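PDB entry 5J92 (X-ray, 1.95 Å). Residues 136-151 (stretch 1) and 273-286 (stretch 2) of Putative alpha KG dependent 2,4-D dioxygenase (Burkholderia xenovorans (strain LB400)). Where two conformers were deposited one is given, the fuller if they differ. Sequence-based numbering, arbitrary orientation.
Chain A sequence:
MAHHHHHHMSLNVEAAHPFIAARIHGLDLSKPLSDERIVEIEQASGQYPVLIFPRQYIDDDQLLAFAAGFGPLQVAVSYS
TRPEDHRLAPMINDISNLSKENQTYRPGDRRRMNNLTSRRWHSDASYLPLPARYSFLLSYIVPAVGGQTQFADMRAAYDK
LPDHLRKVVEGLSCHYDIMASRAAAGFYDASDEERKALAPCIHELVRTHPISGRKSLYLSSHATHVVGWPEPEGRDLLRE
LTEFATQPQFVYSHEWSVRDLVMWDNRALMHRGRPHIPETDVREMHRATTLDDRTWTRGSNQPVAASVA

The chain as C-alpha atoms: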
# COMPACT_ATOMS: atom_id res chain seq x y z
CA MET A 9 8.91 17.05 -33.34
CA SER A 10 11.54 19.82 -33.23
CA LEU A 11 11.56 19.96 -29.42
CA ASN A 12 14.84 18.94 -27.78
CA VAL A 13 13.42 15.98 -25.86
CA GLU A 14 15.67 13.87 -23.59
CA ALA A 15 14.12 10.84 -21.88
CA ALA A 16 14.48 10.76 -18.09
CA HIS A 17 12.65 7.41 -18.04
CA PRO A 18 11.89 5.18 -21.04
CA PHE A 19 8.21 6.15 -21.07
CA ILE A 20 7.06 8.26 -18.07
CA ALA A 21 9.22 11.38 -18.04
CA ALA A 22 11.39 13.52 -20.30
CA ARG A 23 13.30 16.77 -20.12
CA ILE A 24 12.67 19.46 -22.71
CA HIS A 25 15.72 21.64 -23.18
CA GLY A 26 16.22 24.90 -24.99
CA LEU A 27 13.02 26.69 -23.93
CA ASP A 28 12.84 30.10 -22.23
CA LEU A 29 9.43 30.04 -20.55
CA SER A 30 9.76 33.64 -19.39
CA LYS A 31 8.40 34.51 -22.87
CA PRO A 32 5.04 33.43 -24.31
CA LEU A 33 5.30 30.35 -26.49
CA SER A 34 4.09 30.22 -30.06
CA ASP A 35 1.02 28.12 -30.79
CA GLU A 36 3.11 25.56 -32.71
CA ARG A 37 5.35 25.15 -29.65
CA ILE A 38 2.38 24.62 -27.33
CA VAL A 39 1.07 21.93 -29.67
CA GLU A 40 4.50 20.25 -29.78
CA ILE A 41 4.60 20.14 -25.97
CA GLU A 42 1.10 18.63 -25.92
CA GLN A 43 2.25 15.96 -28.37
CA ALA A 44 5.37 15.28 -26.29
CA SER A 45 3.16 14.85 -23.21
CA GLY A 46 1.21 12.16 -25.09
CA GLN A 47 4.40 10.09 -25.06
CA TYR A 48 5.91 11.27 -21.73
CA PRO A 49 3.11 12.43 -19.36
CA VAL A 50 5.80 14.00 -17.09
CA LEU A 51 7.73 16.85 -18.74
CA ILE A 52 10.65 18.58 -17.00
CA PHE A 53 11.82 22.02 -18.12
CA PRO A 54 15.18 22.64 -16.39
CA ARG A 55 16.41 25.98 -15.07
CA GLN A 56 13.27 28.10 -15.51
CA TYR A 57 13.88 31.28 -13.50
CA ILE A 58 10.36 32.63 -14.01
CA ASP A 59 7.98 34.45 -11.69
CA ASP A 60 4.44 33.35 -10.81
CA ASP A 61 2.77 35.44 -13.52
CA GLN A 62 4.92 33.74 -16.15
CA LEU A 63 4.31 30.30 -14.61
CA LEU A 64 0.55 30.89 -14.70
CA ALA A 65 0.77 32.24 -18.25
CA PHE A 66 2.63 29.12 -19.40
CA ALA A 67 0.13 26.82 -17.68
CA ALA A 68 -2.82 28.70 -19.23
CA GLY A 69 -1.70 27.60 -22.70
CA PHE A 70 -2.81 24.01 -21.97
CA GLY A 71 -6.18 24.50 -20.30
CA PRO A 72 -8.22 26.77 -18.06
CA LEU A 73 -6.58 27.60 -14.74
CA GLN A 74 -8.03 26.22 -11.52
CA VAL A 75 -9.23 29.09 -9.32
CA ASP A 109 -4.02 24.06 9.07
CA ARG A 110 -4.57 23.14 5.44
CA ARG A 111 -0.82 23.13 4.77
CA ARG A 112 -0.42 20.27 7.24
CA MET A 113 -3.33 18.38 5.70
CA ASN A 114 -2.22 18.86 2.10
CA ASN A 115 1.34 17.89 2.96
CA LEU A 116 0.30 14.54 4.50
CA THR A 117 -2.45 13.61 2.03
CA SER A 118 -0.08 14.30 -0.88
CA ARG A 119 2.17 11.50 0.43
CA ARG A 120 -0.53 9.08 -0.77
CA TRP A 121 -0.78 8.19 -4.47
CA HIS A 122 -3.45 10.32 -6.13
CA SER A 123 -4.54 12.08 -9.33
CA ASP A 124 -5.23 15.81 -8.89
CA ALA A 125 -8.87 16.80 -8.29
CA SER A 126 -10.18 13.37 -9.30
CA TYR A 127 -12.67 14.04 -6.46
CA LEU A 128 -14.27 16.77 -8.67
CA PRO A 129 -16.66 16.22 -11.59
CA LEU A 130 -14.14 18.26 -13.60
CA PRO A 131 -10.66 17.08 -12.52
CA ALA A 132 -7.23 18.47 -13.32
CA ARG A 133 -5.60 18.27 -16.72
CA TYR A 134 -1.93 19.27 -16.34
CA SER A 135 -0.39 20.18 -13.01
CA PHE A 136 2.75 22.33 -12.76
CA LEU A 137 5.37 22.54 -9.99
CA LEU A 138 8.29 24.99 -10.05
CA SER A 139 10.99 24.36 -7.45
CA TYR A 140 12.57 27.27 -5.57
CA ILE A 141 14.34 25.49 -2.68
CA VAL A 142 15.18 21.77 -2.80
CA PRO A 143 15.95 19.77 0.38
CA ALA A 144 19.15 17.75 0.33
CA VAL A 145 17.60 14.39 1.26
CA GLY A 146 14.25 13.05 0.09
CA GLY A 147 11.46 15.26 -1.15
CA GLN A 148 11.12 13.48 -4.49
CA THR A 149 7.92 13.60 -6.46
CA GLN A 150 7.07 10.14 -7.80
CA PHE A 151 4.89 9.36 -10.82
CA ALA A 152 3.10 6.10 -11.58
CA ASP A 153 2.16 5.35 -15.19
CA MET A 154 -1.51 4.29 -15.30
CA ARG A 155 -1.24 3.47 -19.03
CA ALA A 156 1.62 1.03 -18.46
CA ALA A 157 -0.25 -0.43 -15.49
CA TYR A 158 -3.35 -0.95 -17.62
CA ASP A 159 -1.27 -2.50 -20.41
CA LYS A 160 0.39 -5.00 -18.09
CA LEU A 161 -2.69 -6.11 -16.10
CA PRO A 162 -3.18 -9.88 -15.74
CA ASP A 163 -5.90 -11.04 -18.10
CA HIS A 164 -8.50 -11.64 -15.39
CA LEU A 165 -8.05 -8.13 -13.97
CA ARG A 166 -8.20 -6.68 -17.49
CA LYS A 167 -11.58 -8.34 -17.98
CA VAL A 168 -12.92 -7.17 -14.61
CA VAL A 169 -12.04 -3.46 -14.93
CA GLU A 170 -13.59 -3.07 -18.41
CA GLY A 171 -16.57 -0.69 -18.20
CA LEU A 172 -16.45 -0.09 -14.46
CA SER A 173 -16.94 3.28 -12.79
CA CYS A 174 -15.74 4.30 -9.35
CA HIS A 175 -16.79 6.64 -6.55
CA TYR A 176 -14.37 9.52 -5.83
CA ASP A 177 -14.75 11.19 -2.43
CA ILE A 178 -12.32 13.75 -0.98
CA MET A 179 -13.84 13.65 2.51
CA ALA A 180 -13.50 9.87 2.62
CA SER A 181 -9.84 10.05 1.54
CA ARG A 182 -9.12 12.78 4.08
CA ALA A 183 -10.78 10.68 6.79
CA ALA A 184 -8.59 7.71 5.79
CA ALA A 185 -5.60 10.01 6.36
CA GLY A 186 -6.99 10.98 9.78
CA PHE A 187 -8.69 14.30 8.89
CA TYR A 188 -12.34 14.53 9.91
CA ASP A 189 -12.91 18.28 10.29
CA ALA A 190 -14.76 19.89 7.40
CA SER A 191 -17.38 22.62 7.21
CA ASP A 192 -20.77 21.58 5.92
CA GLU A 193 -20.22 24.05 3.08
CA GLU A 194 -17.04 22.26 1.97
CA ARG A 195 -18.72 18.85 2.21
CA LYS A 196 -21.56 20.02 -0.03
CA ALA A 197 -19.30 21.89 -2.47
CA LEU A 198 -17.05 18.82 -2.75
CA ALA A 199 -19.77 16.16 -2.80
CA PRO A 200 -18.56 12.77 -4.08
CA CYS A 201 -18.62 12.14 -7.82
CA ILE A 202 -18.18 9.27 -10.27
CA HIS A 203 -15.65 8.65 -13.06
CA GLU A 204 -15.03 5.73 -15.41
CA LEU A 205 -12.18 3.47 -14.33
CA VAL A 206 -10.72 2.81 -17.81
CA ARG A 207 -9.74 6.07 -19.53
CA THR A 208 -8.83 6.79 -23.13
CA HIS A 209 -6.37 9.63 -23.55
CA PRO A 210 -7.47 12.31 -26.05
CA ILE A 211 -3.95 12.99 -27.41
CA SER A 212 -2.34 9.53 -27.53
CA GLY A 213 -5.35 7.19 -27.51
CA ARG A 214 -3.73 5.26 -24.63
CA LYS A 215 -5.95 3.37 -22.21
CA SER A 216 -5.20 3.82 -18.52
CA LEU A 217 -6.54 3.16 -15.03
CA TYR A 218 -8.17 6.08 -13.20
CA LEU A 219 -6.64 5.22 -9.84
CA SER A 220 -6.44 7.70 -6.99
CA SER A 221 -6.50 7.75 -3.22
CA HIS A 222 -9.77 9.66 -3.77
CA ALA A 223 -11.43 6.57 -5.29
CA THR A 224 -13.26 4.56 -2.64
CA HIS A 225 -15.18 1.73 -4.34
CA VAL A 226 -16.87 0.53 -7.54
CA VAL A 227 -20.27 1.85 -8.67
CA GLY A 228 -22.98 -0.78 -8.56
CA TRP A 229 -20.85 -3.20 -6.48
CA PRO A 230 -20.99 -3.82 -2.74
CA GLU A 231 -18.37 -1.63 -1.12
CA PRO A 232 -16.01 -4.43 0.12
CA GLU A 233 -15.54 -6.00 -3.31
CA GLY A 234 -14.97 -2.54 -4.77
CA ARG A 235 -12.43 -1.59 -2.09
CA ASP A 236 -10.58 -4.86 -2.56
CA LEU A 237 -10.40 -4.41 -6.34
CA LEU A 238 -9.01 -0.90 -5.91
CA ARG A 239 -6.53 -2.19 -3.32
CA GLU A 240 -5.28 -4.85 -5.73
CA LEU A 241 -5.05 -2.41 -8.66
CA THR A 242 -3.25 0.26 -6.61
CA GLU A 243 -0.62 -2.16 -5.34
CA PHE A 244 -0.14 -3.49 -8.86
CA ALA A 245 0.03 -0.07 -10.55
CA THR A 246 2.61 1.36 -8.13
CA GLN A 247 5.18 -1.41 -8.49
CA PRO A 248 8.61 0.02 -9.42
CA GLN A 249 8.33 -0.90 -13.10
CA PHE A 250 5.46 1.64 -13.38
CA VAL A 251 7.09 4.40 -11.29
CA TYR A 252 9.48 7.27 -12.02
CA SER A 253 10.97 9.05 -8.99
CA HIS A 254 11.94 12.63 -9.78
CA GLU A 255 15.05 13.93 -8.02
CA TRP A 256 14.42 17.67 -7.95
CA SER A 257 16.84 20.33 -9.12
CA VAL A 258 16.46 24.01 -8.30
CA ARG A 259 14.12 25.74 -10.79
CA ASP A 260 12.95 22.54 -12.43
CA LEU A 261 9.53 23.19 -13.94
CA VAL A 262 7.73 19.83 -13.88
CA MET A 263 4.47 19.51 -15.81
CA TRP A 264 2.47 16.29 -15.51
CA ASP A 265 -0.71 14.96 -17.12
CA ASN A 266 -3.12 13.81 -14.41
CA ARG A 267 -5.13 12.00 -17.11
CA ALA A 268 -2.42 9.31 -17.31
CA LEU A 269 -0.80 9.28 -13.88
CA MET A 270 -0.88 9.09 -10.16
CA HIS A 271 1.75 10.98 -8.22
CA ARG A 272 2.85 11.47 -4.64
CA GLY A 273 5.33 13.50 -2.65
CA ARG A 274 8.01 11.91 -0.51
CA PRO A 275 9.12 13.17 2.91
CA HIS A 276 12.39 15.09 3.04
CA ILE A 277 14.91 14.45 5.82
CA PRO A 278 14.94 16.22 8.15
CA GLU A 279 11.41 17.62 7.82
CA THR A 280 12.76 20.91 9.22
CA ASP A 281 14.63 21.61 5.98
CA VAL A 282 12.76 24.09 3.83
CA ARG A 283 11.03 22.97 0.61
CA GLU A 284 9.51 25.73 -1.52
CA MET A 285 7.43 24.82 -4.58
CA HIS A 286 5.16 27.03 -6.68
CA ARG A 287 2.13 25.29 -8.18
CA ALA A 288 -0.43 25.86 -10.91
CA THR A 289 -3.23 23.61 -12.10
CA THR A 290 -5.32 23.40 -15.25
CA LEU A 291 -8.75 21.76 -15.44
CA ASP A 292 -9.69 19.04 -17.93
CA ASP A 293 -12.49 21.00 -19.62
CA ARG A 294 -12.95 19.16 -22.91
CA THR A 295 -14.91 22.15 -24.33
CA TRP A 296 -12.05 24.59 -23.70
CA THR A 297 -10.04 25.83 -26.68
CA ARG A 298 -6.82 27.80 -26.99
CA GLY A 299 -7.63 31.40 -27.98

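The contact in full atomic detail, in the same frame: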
# COMPACT_ATOMS: atom_id res chain seq x y z
N PHE A 136 1.44 21.73 -12.59
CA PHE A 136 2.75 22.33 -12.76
C PHE A 136 3.35 22.64 -11.40
O PHE A 136 2.67 23.19 -10.52
CB PHE A 136 2.67 23.63 -13.59
CG PHE A 136 1.95 23.48 -14.90
CD1 PHE A 136 0.56 23.44 -14.96
CD2 PHE A 136 2.67 23.41 -16.09
CE1 PHE A 136 -0.10 23.31 -16.16
CE2 PHE A 136 2.01 23.28 -17.31
CZ PHE A 136 0.62 23.24 -17.34
N LEU A 137 4.63 22.31 -11.23
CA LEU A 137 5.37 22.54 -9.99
C LEU A 137 6.72 23.14 -10.35
O LEU A 137 7.49 22.53 -11.09
CB LEU A 137 5.57 21.24 -9.21
CG LEU A 137 4.61 20.82 -8.09
CD1 LEU A 137 5.09 19.51 -7.45
CD2 LEU A 137 4.43 21.92 -7.05
N LEU A 138 7.01 24.32 -9.82
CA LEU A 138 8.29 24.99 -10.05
C LEU A 138 9.04 25.06 -8.73
O LEU A 138 8.56 25.66 -7.76
CB LEU A 138 8.08 26.38 -10.65
CG LEU A 138 9.31 27.24 -10.93
CD1 LEU A 138 10.29 26.57 -11.90
CD2 LEU A 138 8.87 28.57 -11.46
N SER A 139 10.23 24.46 -8.69
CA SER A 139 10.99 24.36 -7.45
C SER A 139 11.82 25.61 -7.22
O SER A 139 12.53 26.07 -8.12
CB SER A 139 11.89 23.13 -7.45
OG SER A 139 12.94 23.29 -8.38
N TYR A 140 11.74 26.16 -6.01
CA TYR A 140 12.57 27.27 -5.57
C TYR A 140 13.68 26.82 -4.63
O TYR A 140 14.82 27.27 -4.77
CB TYR A 140 11.72 28.34 -4.88
CG TYR A 140 11.04 29.30 -5.84
CD1 TYR A 140 10.17 28.83 -6.83
CD2 TYR A 140 11.29 30.66 -5.78
CE1 TYR A 140 9.56 29.71 -7.71
CE2 TYR A 140 10.69 31.55 -6.65
CZ TYR A 140 9.82 31.07 -7.61
OH TYR A 140 9.22 31.96 -8.47
N ILE A 141 13.36 25.97 -3.66
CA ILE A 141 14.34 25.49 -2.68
C ILE A 141 14.15 23.99 -2.54
O ILE A 141 13.04 23.53 -2.25
CB ILE A 141 14.19 26.20 -1.32
CG1 ILE A 141 14.33 27.73 -1.49
CG2 ILE A 141 15.24 25.70 -0.35
CD1 ILE A 141 14.14 28.55 -0.18
N VAL A 142 15.22 23.23 -2.75
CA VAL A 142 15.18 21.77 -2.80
C VAL A 142 15.89 21.23 -1.56
O VAL A 142 17.06 21.58 -1.34
CB VAL A 142 15.84 21.21 -4.07
CG1 VAL A 142 15.81 19.68 -4.07
CG2 VAL A 142 15.18 21.74 -5.31
N PRO A 143 15.25 20.38 -0.76
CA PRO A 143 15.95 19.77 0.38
C PRO A 143 17.00 18.77 -0.10
O PRO A 143 16.88 18.18 -1.17
CB PRO A 143 14.84 19.07 1.16
CG PRO A 143 13.54 19.62 0.61
CD PRO A 143 13.84 19.96 -0.82
N ALA A 144 18.01 18.57 0.74
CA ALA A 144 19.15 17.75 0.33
C ALA A 144 18.77 16.27 0.25
O ALA A 144 19.24 15.55 -0.64
CB ALA A 144 20.32 17.96 1.29
N VAL A 145 17.90 15.81 1.14
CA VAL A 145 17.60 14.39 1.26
C VAL A 145 16.09 14.19 1.15
O VAL A 145 15.32 14.81 1.89
CB VAL A 145 18.11 13.80 2.59
CG1 VAL A 145 17.88 12.29 2.64
CG2 VAL A 145 19.59 14.15 2.80
N GLY A 146 15.67 13.32 0.24
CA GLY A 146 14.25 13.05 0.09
C GLY A 146 13.55 14.16 -0.68
O GLY A 146 14.16 14.93 -1.43
N GLY A 147 12.23 14.23 -0.49
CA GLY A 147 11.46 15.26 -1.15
C GLY A 147 11.21 15.03 -2.62
O GLY A 147 10.82 15.96 -3.33
N GLN A 148 11.42 13.80 -3.11
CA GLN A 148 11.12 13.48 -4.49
C GLN A 148 9.63 13.58 -4.75
O GLN A 148 8.80 13.46 -3.84
CB GLN A 148 11.60 12.06 -4.83
CG GLN A 148 13.11 11.83 -4.64
CD GLN A 148 13.47 11.44 -3.21
OE1 GLN A 148 12.63 11.51 -2.30
NE2 GLN A 148 14.73 11.07 -2.99
N THR A 149 9.28 13.83 -5.99
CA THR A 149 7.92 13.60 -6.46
C THR A 149 7.98 12.35 -7.34
O THR A 149 8.86 12.24 -8.20
CB THR A 149 7.36 14.79 -7.25
OG1 THR A 149 7.49 15.98 -6.48
CG2 THR A 149 5.87 14.58 -7.53
N GLN A 150 7.09 11.40 -7.08
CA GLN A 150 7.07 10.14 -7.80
C GLN A 150 5.82 10.07 -8.66
O GLN A 150 4.76 10.61 -8.30
CB GLN A 150 7.11 8.95 -6.83
CG GLN A 150 8.34 8.96 -5.93
CD GLN A 150 8.52 7.66 -5.15
OE1 GLN A 150 7.55 6.98 -4.79
NE2 GLN A 150 9.78 7.31 -4.88
N PHE A 151 5.95 9.42 -9.82
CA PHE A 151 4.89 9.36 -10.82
C PHE A 151 4.69 7.92 -11.24
O PHE A 151 5.66 7.24 -11.59
CB PHE A 151 5.22 10.24 -12.04
CG PHE A 151 5.40 11.69 -11.70
CD1 PHE A 151 4.30 12.54 -11.65
CD2 PHE A 151 6.66 12.20 -11.39
CE1 PHE A 151 4.45 13.88 -11.33
CE2 PHE A 151 6.82 13.54 -11.07
CZ PHE A 151 5.71 14.39 -11.03
N GLY A 273 4.12 12.92 -3.19
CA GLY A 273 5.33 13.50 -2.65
C GLY A 273 5.95 12.58 -1.61
O GLY A 273 5.27 11.78 -0.99
N ARG A 274 7.25 12.68 -1.48
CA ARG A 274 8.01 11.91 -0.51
C ARG A 274 8.50 12.81 0.60
O ARG A 274 8.84 13.97 0.34
CB ARG A 274 9.20 11.20 -1.17
CG ARG A 274 8.80 10.23 -2.30
CD ARG A 274 8.10 8.99 -1.74
NE ARG A 274 9.00 8.25 -0.86
CZ ARG A 274 8.64 7.69 0.28
NH1 ARG A 274 7.39 7.80 0.71
NH2 ARG A 274 9.54 7.04 1.02
N PRO A 275 8.56 12.34 1.84
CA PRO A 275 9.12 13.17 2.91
C PRO A 275 10.56 13.55 2.59
O PRO A 275 11.27 12.84 1.88
CB PRO A 275 9.05 12.27 4.15
CG PRO A 275 8.06 11.19 3.82
CD PRO A 275 8.20 10.99 2.32
N HIS A 276 10.98 14.72 3.07
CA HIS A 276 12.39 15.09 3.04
C HIS A 276 12.95 15.02 4.46
O HIS A 276 12.21 15.14 5.44
CB HIS A 276 12.61 16.47 2.43
CG HIS A 276 11.92 17.58 3.16
ND1 HIS A 276 10.61 17.93 2.91
CD2 HIS A 276 12.36 18.42 4.12
CE1 HIS A 276 10.27 18.94 3.69
NE2 HIS A 276 11.32 19.26 4.44
N ILE A 277 14.26 14.79 4.56
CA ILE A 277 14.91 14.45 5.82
C ILE A 277 16.05 15.43 6.07
O ILE A 277 16.98 15.51 5.26
CB ILE A 277 15.46 13.01 5.81
CG1 ILE A 277 14.44 12.03 5.21
CG2 ILE A 277 15.92 12.60 7.21
CD1 ILE A 277 13.14 11.96 5.94
N PRO A 278 16.04 16.20 7.18
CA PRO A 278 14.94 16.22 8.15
C PRO A 278 13.78 17.08 7.67
O PRO A 278 13.99 17.95 6.83
CB PRO A 278 15.59 16.84 9.39
CG PRO A 278 16.64 17.75 8.82
CD PRO A 278 17.18 17.03 7.61
N GLU A 279 12.59 16.86 8.23
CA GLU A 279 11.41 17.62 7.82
C GLU A 279 11.58 19.12 8.08
O GLU A 279 10.82 19.92 7.53
CB GLU A 279 10.16 17.09 8.52
N THR A 280 12.54 19.50 8.93
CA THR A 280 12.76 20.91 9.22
C THR A 280 13.45 21.65 8.08
O THR A 280 13.40 22.88 8.04
CB THR A 280 13.59 21.06 10.50
OG1 THR A 280 14.85 20.40 10.34
CG2 THR A 280 12.86 20.43 11.69
N ASP A 281 14.09 20.93 7.16
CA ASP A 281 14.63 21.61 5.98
C ASP A 281 13.49 22.24 5.20
O ASP A 281 12.37 21.74 5.18
CB ASP A 281 15.41 20.62 5.10
CG ASP A 281 16.84 20.39 5.60
OD1 ASP A 281 17.16 20.81 6.74
OD2 ASP A 281 17.64 19.79 4.84
N VAL A 282 13.78 23.37 4.57
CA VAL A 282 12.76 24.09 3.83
C VAL A 282 12.60 23.47 2.44
O VAL A 282 13.57 22.99 1.84
CB VAL A 282 13.08 25.59 3.76
CG1 VAL A 282 14.35 25.85 2.99
CG2 VAL A 282 11.90 26.37 3.16
N ARG A 283 11.37 23.44 1.96
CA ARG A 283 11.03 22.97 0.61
C ARG A 283 10.00 23.95 0.06
O ARG A 283 8.87 24.00 0.54
CB ARG A 283 10.45 21.56 0.63
CG ARG A 283 10.10 21.03 -0.75
CD ARG A 283 9.56 19.61 -0.69
NE ARG A 283 9.25 19.07 -2.01
CZ ARG A 283 8.60 17.93 -2.21
NH1 ARG A 283 8.18 17.22 -1.18
NH2 ARG A 283 8.36 17.50 -3.44
N GLU A 284 10.38 24.71 -0.96
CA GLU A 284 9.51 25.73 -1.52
C GLU A 284 9.22 25.37 -2.96
O GLU A 284 10.13 25.31 -3.79
CB GLU A 284 10.13 27.12 -1.43
CG GLU A 284 9.20 28.20 -1.95
CD GLU A 284 9.81 29.59 -1.89
OE1 GLU A 284 10.88 29.76 -1.27
OE2 GLU A 284 9.21 30.51 -2.48
N MET A 285 7.94 25.17 -3.26
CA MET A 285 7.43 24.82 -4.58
C MET A 285 6.28 25.75 -4.93
O MET A 285 5.43 26.04 -4.08
CB MET A 285 6.92 23.37 -4.61
CG MET A 285 7.91 22.31 -4.16
SD MET A 285 8.63 21.46 -5.58
CE MET A 285 10.21 20.96 -4.91
N HIS A 286 6.26 26.22 -6.17
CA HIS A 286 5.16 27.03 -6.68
C HIS A 286 4.34 26.20 -7.66
O HIS A 286 4.90 25.56 -8.55
CB HIS A 286 5.68 28.30 -7.34
CG HIS A 286 6.33 29.24 -6.39
ND1 HIS A 286 6.36 30.60 -6.59
CD2 HIS A 286 6.97 29.03 -5.21
CE1 HIS A 286 7.00 31.19 -5.59
NE2 HIS A 286 7.37 30.25 -4.74
O HOH W 1 16.78 17.96 3.44
O HOH W 2 12.07 9.14 -0.82
O HOH W 3 5.77 16.53 -4.44

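What holds the two backbones side by side? They run antiparallel, and the pairing begins where Leu138 meets His286: Leu138 N donates to His286 O at 2.8 Å and His286 N to Leu138 O at 2.9 Å, both nearly straight. Ser139 then faces Met285 as a non-hydrogen-bonded pair. Between Ser139 and Ile141 the register slips by one residue, a beta bulge, and Glu284 O takes two donors there, Tyr140 N at 2.9 Å and Ile141 N at 3.3 Å. Glu284 N returns a bond to Ile141 O at 3.2 Å.

What does His286, which covers the most surface, pack against? Its ring stacks face to face on that of Tyr140, with centroids 3.8 Å apart and planes at 10°, so the two rings lie nearly parallel, one over the other with a sideways offset. The bulge lies at Tyr140, whose CA-to-CB bond points toward the other stretch. On the histidine, NE2 donates to Glu284 OE2 at 2.9 Å, which ties the imidazole to a carboxylate of its own strand, while ND1 is bonded elsewhere in the structure. The side chain of Ile141 also lies against this carboxylate, its CD1 3.6 Å from Glu284 OE1.

What does Met285 do on the other face of the sheet? It shares that face with Ser139, and its CE lies 3.7 Å from Ser139 CB. Leu137 adds an apolar contact, CD2 to Met285 CB at 3.8 Å, so the thioether side chain is covered at its base and at its tip.

How does the contact continue beyond the strands, where Arg274 covers nearly as much as Met285? Three backbone bonds carry it: Ile277 N to Val145 O, Gly147 N to Pro275 O and Arg274 N to Gln148 O, each 2.9 Å. The chains come closest at Gly146, whose CA is 4.0 Å from His276 CA; an ideal CB on Gly146 would lie 2.4 Å from Pro275 O, a clash, and its positive phi also suits glycine. The side chain of Arg274 packs along Gln150, CD to CD at 3.7 Å, and water 2 links its NE, at 3.2 Å, to Gln148 OE1, at 2.8 Å.

Which ring contact secures the middle? Pro143 lays its CG over one face of the His276 ring, 4.0 Å from the centroid, a CH-pi contact. The imidazole is held in place by NE2, which donates to Asp281 O at 2.8 Å, bracing the loop that carries it.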